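Local structure of chinitase A (3EBV) at residues V26-A38 with K71-G84. The protein probably hydrolyses internal glycosidic links of chitin, this chain being the family 18 catalytic domain of a longer enzyme. Sequence-based numbering, arbitrary orientation.
Sequences VPSAYDIIAVAFA and KQAAGKKVIISVGG. With SO4 (sulfate ion), chain B.
Gly84 lays its backbone CA over one face of the Phe37 ring, a CH-pi contact with CA 3.6 Å from the ring centroid, and Gly83 O leans over the rim of that same face. CB of Ala36 sits against the opposite face, while Ser81 borders the edge, its O in the ring plane and its OG 3.4 Å from Phe37 CD1. Glycine suits position 84 twice over: a CB would run into the ring and, at these backbone angles, into the preceding carbonyl O. Were Phe37 cut back to an alanine, the space between Ala36 CB and Gly84 CA would probably be left unfilled and the glycine would lose its CH-pi partner. The peptide before Phe37 is cis, and Ala38 N still hydrogen-bonds Ser81 O.

Upstream, straight backbone bonds join the strands, such as Val35 N to Ile79 O (2.8 Å, 180° at the hydrogen). Branched residues suit these buried strands: Ile79 CG1 sits between backbone N and carbonyl carbon (chi1 64°), turning CD1 to Ile32 CG2 (3.7 Å); Val35 CG2 meets Val78 CG1 on the other face. Two long lysines reach loop carbonyls: Lys71 NZ hydrogen-bonds Val26 O, tilted 34° from the carbonyl plane, its chain crossing Ile33 CD1, and Lys76 NZ hydrogen-bonds Ser28 O within its carbonyl plane. Gly75 closes helix 61-73 in a Schellman motif, within a beta-alpha-beta crossover of the TIM barrel. Ser81 to Gly84 form the family 18 SxGG motif; Ser81 OG hydrogen-bonds Asp117 of the DxxDxDxE signature, which in relatives carries the catalytic acid.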
loop_
_atom_site.group_PDB
_atom_site.type_symbol
_atom_site.label_atom_id
_atom_site.label_comp_id
_atom_site.label_asym_id
_atom_site.label_seq_id
_atom_site.Cartn_x
_atom_site.Cartn_y
_atom_site.Cartn_z
ATOM N N VAL A 26 -4.160 9.723 13.291
ATOM C CA VAL A 26 -4.627 8.650 12.406
ATOM C C VAL A 26 -5.573 7.704 13.156
ATOM O O VAL A 26 -5.242 7.230 14.240
ATOM C CB VAL A 26 -3.434 7.862 11.819
ATOM C CG1 VAL A 26 -3.931 6.598 11.060
ATOM C CG2 VAL A 26 -2.603 8.791 10.904
ATOM N N PRO A 27 -6.769 7.449 12.588
ATOM C CA PRO A 27 -7.725 6.526 13.235
ATOM C C PRO A 27 -7.158 5.172 13.638
ATOM O O PRO A 27 -6.277 4.628 12.950
ATOM C CB PRO A 27 -8.831 6.355 12.188
ATOM C CG PRO A 27 -8.823 7.711 11.417
ATOM C CD PRO A 27 -7.341 8.103 11.389
ATOM N N SER A 28 -7.713 4.631 14.722
ATOM C CA SER A 28 -7.261 3.341 15.241
ATOM C C SER A 28 -7.460 2.179 14.259
ATOM O O SER A 28 -6.742 1.171 14.370
ATOM C CB SER A 28 -7.973 3.021 16.559
ATOM O OG SER A 28 -9.351 3.058 16.389
ATOM N N ALA A 29 -8.383 2.342 13.312
ATOM C CA ALA A 29 -8.658 1.290 12.313
ATOM C C ALA A 29 -7.439 0.919 11.493
ATOM O O ALA A 29 -7.368 -0.198 10.953
ATOM C CB ALA A 29 -9.760 1.744 11.379
ATOM N N TYR A 30 -6.481 1.846 11.349
ATOM C CA TYR A 30 -5.338 1.592 10.498
ATOM C C TYR A 30 -4.287 0.766 11.209
ATOM O O TYR A 30 -3.689 1.195 12.198
ATOM C CB TYR A 30 -4.751 2.908 9.993
ATOM C CG TYR A 30 -5.698 3.630 9.084
ATOM C CD1 TYR A 30 -5.884 3.194 7.767
ATOM C CD2 TYR A 30 -6.461 4.731 9.547
ATOM C CE1 TYR A 30 -6.773 3.841 6.921
ATOM C CE2 TYR A 30 -7.359 5.397 8.682
ATOM C CZ TYR A 30 -7.503 4.950 7.364
ATOM O OH TYR A 30 -8.350 5.563 6.439
ATOM N N ASP A 31 -4.029 -0.422 10.671
ATOM C CA ASP A 31 -3.046 -1.337 11.257
ATOM C C ASP A 31 -1.657 -1.084 10.731
ATOM O O ASP A 31 -0.674 -1.357 11.416
ATOM C CB ASP A 31 -3.426 -2.771 10.906
ATOM C CG ASP A 31 -4.792 -3.095 11.369
ATOM O OD1 ASP A 31 -5.013 -3.176 12.609
ATOM O OD2 ASP A 31 -5.688 -3.276 10.544
ATOM N N ILE A 32 -1.566 -0.607 9.490
ATOM C CA ILE A 32 -0.309 -0.269 8.865
ATOM C C ILE A 32 -0.478 1.144 8.354
ATOM O O ILE A 32 -1.443 1.434 7.643
ATOM C CB ILE A 32 0.056 -1.206 7.678
ATOM C CG1 ILE A 32 0.156 -2.664 8.160
ATOM C CG2 ILE A 32 1.380 -0.767 7.025
ATOM C CD1 ILE A 32 0.382 -3.663 6.990
ATOM N N ILE A 33 0.438 2.019 8.765
ATOM C CA ILE A 33 0.437 3.420 8.321
ATOM C C ILE A 33 1.653 3.623 7.443
ATOM O O ILE A 33 2.795 3.410 7.898
ATOM C CB ILE A 33 0.451 4.403 9.545
ATOM C CG1 ILE A 33 -0.750 4.148 10.448
ATOM C CG2 ILE A 33 0.555 5.864 9.016
ATOM C CD1 ILE A 33 -0.620 4.840 11.838
ATOM N N ALA A 34 1.407 3.969 6.182
ATOM C CA ALA A 34 2.462 4.211 5.193
ATOM C C ALA A 34 2.698 5.719 5.042
ATOM O O ALA A 34 1.802 6.470 4.631
ATOM C CB ALA A 34 2.106 3.546 3.843
ATOM N N VAL A 35 3.905 6.156 5.438
ATOM C CA VAL A 35 4.268 7.567 5.406
ATOM C C VAL A 35 4.643 7.961 3.970
ATOM O O VAL A 35 5.603 7.421 3.371
ATOM C CB VAL A 35 5.415 7.798 6.373
ATOM C CG1 VAL A 35 5.974 9.233 6.200
ATOM C CG2 VAL A 35 4.939 7.568 7.783
ATOM N N ALA A 36 3.886 8.898 3.396
ATOM C CA ALA A 36 4.014 9.254 2.004
ATOM C C ALA A 36 4.637 10.664 1.852
ATOM O O ALA A 36 3.932 11.640 2.117
ATOM C CB ALA A 36 2.610 9.236 1.334
ATOM N N PHE A 37 5.880 10.831 1.375
ATOM C CA PHE A 37 6.762 9.786 0.855
ATOM C C PHE A 37 8.212 10.153 1.176
ATOM O O PHE A 37 8.516 11.318 1.525
ATOM C CB PHE A 37 6.670 9.741 -0.667
ATOM C CG PHE A 37 5.312 9.375 -1.203
ATOM C CD1 PHE A 37 4.938 8.034 -1.312
ATOM C CD2 PHE A 37 4.430 10.361 -1.622
ATOM C CE1 PHE A 37 3.688 7.691 -1.821
ATOM C CE2 PHE A 37 3.172 10.010 -2.148
ATOM C CZ PHE A 37 2.804 8.670 -2.234
ATOM N N ALA A 38 9.092 9.177 1.019
ATOM C CA ALA A 38 10.533 9.479 0.953
ATOM C C ALA A 38 10.796 10.271 -0.332
ATOM O O ALA A 38 10.001 10.220 -1.269
ATOM C CB ALA A 38 11.371 8.226 1.014
ATOM N N LYS A 71 2.229 4.608 18.243
ATOM C CA LYS A 71 1.459 3.716 17.353
ATOM C C LYS A 71 1.969 2.288 17.487
ATOM O O LYS A 71 1.186 1.332 17.530
ATOM C CB LYS A 71 1.604 4.178 15.893
ATOM C CG LYS A 71 0.667 5.355 15.503
ATOM C CD LYS A 71 -0.816 4.988 15.623
ATOM C CE LYS A 71 -1.739 6.160 15.313
ATOM N NZ LYS A 71 -3.141 5.709 15.294
ATOM N N GLN A 72 3.295 2.147 17.526
ATOM C CA GLN A 72 3.903 0.806 17.645
ATOM C C GLN A 72 3.581 0.107 18.966
ATOM O O GLN A 72 3.363 -1.106 18.989
ATOM C CB GLN A 72 5.404 0.894 17.408
ATOM C CG GLN A 72 5.723 1.261 15.943
ATOM C CD GLN A 72 7.125 1.757 15.721
ATOM O OE1 GLN A 72 7.805 2.254 16.656
ATOM N NE2 GLN A 72 7.599 1.629 14.477
ATOM N N ALA A 73 3.559 0.884 20.052
ATOM C CA ALA A 73 3.175 0.360 21.367
ATOM C C ALA A 73 1.732 -0.144 21.351
ATOM O O ALA A 73 1.375 -1.071 22.107
ATOM C CB ALA A 73 3.359 1.460 22.433
ATOM N N ALA A 74 0.901 0.467 20.489
ATOM C CA ALA A 74 -0.497 0.053 20.321
ATOM C C ALA A 74 -0.662 -1.074 19.295
ATOM O O ALA A 74 -1.793 -1.458 18.960
ATOM C CB ALA A 74 -1.365 1.244 19.952
ATOM N N GLY A 75 0.457 -1.619 18.820
ATOM C CA GLY A 75 0.448 -2.769 17.927
ATOM C C GLY A 75 0.375 -2.419 16.435
ATOM O O GLY A 75 0.259 -3.335 15.605
ATOM N N LYS A 76 0.471 -1.136 16.105
ATOM C CA LYS A 76 0.435 -0.737 14.684
ATOM C C LYS A 76 1.833 -0.826 14.075
ATOM O O LYS A 76 2.853 -0.893 14.793
ATOM C CB LYS A 76 -0.145 0.683 14.479
ATOM C CG LYS A 76 -1.328 1.093 15.335
ATOM C CD LYS A 76 -2.486 0.184 15.235
ATOM C CE LYS A 76 -3.661 0.757 16.046
ATOM N NZ LYS A 76 -4.756 -0.167 15.906
ATOM N N LYS A 77 1.897 -0.814 12.746
ATOM C CA LYS A 77 3.185 -0.754 12.054
ATOM C C LYS A 77 3.221 0.564 11.309
ATOM O O LYS A 77 2.184 1.018 10.792
ATOM C CB LYS A 77 3.363 -1.930 11.050
ATOM C CG LYS A 77 3.242 -3.325 11.666
ATOM C CD LYS A 77 4.466 -3.589 12.525
ATOM C CE LYS A 77 4.393 -4.915 13.258
ATOM N NZ LYS A 77 5.721 -5.223 13.954
ATOM N N VAL A 78 4.388 1.195 11.253
ATOM C CA VAL A 78 4.529 2.437 10.498
ATOM C C VAL A 78 5.681 2.242 9.540
ATOM O O VAL A 78 6.793 1.934 9.977
ATOM C CB VAL A 78 4.808 3.676 11.421
ATOM C CG1 VAL A 78 4.867 4.975 10.612
ATOM C CG2 VAL A 78 3.733 3.771 12.514
ATOM N N ILE A 79 5.429 2.397 8.247
ATOM C CA ILE A 79 6.451 2.145 7.242
ATOM C C ILE A 79 6.658 3.383 6.381
ATOM O O ILE A 79 5.802 4.273 6.368
ATOM C CB ILE A 79 6.058 0.901 6.369
ATOM C CG1 ILE A 79 4.759 1.182 5.584
ATOM C CG2 ILE A 79 5.943 -0.341 7.278
ATOM C CD1 ILE A 79 4.272 -0.054 4.762
ATOM N N ILE A 80 7.806 3.468 5.708
ATOM C CA ILE A 80 8.086 4.570 4.783
ATOM C C ILE A 80 7.736 4.175 3.354
ATOM O O ILE A 80 8.227 3.149 2.867
ATOM C CB ILE A 80 9.576 5.083 4.933
ATOM C CG1 ILE A 80 9.852 6.280 4.056
ATOM C CG2 ILE A 80 10.597 3.947 4.696
ATOM C CD1 ILE A 80 9.027 7.519 4.444
ATOM N N SER A 81 6.939 5.008 2.670
ATOM C CA SER A 81 6.611 4.725 1.265
ATOM C C SER A 81 7.551 5.459 0.360
ATOM O O SER A 81 7.792 6.666 0.545
ATOM C CB SER A 81 5.154 5.093 0.954
ATOM O OG SER A 81 4.826 4.749 -0.377
ATOM N N VAL A 82 8.073 4.764 -0.646
ATOM C CA VAL A 82 8.935 5.366 -1.662
ATOM C C VAL A 82 8.184 5.555 -2.969
ATOM O O VAL A 82 7.507 4.618 -3.431
ATOM C CB VAL A 82 10.175 4.477 -1.915
ATOM C CG1 VAL A 82 11.084 5.121 -2.943
ATOM C CG2 VAL A 82 10.917 4.232 -0.587
ATOM N N GLY A 83 8.278 6.730 -3.574
ATOM C CA GLY A 83 7.681 6.940 -4.889
ATOM C C GLY A 83 6.584 7.957 -4.849
ATOM O O GLY A 83 6.824 9.135 -4.550
ATOM N N GLY A 84 5.386 7.507 -5.194
ATOM C CA GLY A 84 4.264 8.414 -5.285
ATOM C C GLY A 84 4.169 8.953 -6.695
ATOM O O GLY A 84 5.100 8.794 -7.501
HETATM S S SO4 B . -10.530 5.421 19.099
HETATM O O1 SO4 B . -9.356 5.357 19.954
HETATM O O2 SO4 B . -11.758 5.679 19.862
HETATM O O3 SO4 B . -10.259 6.514 18.097
HETATM O O4 SO4 B . -10.738 4.129 18.440
HETATM O O HOH W 1 -3.809 3.560 13.605
HETATM O O HOH W 2 -0.446 -3.964 12.701
HETATM O O HOH W 3 -3.270 -3.029 14.639
HETATM O O HOH W 4 9.574 9.382 -3.824
#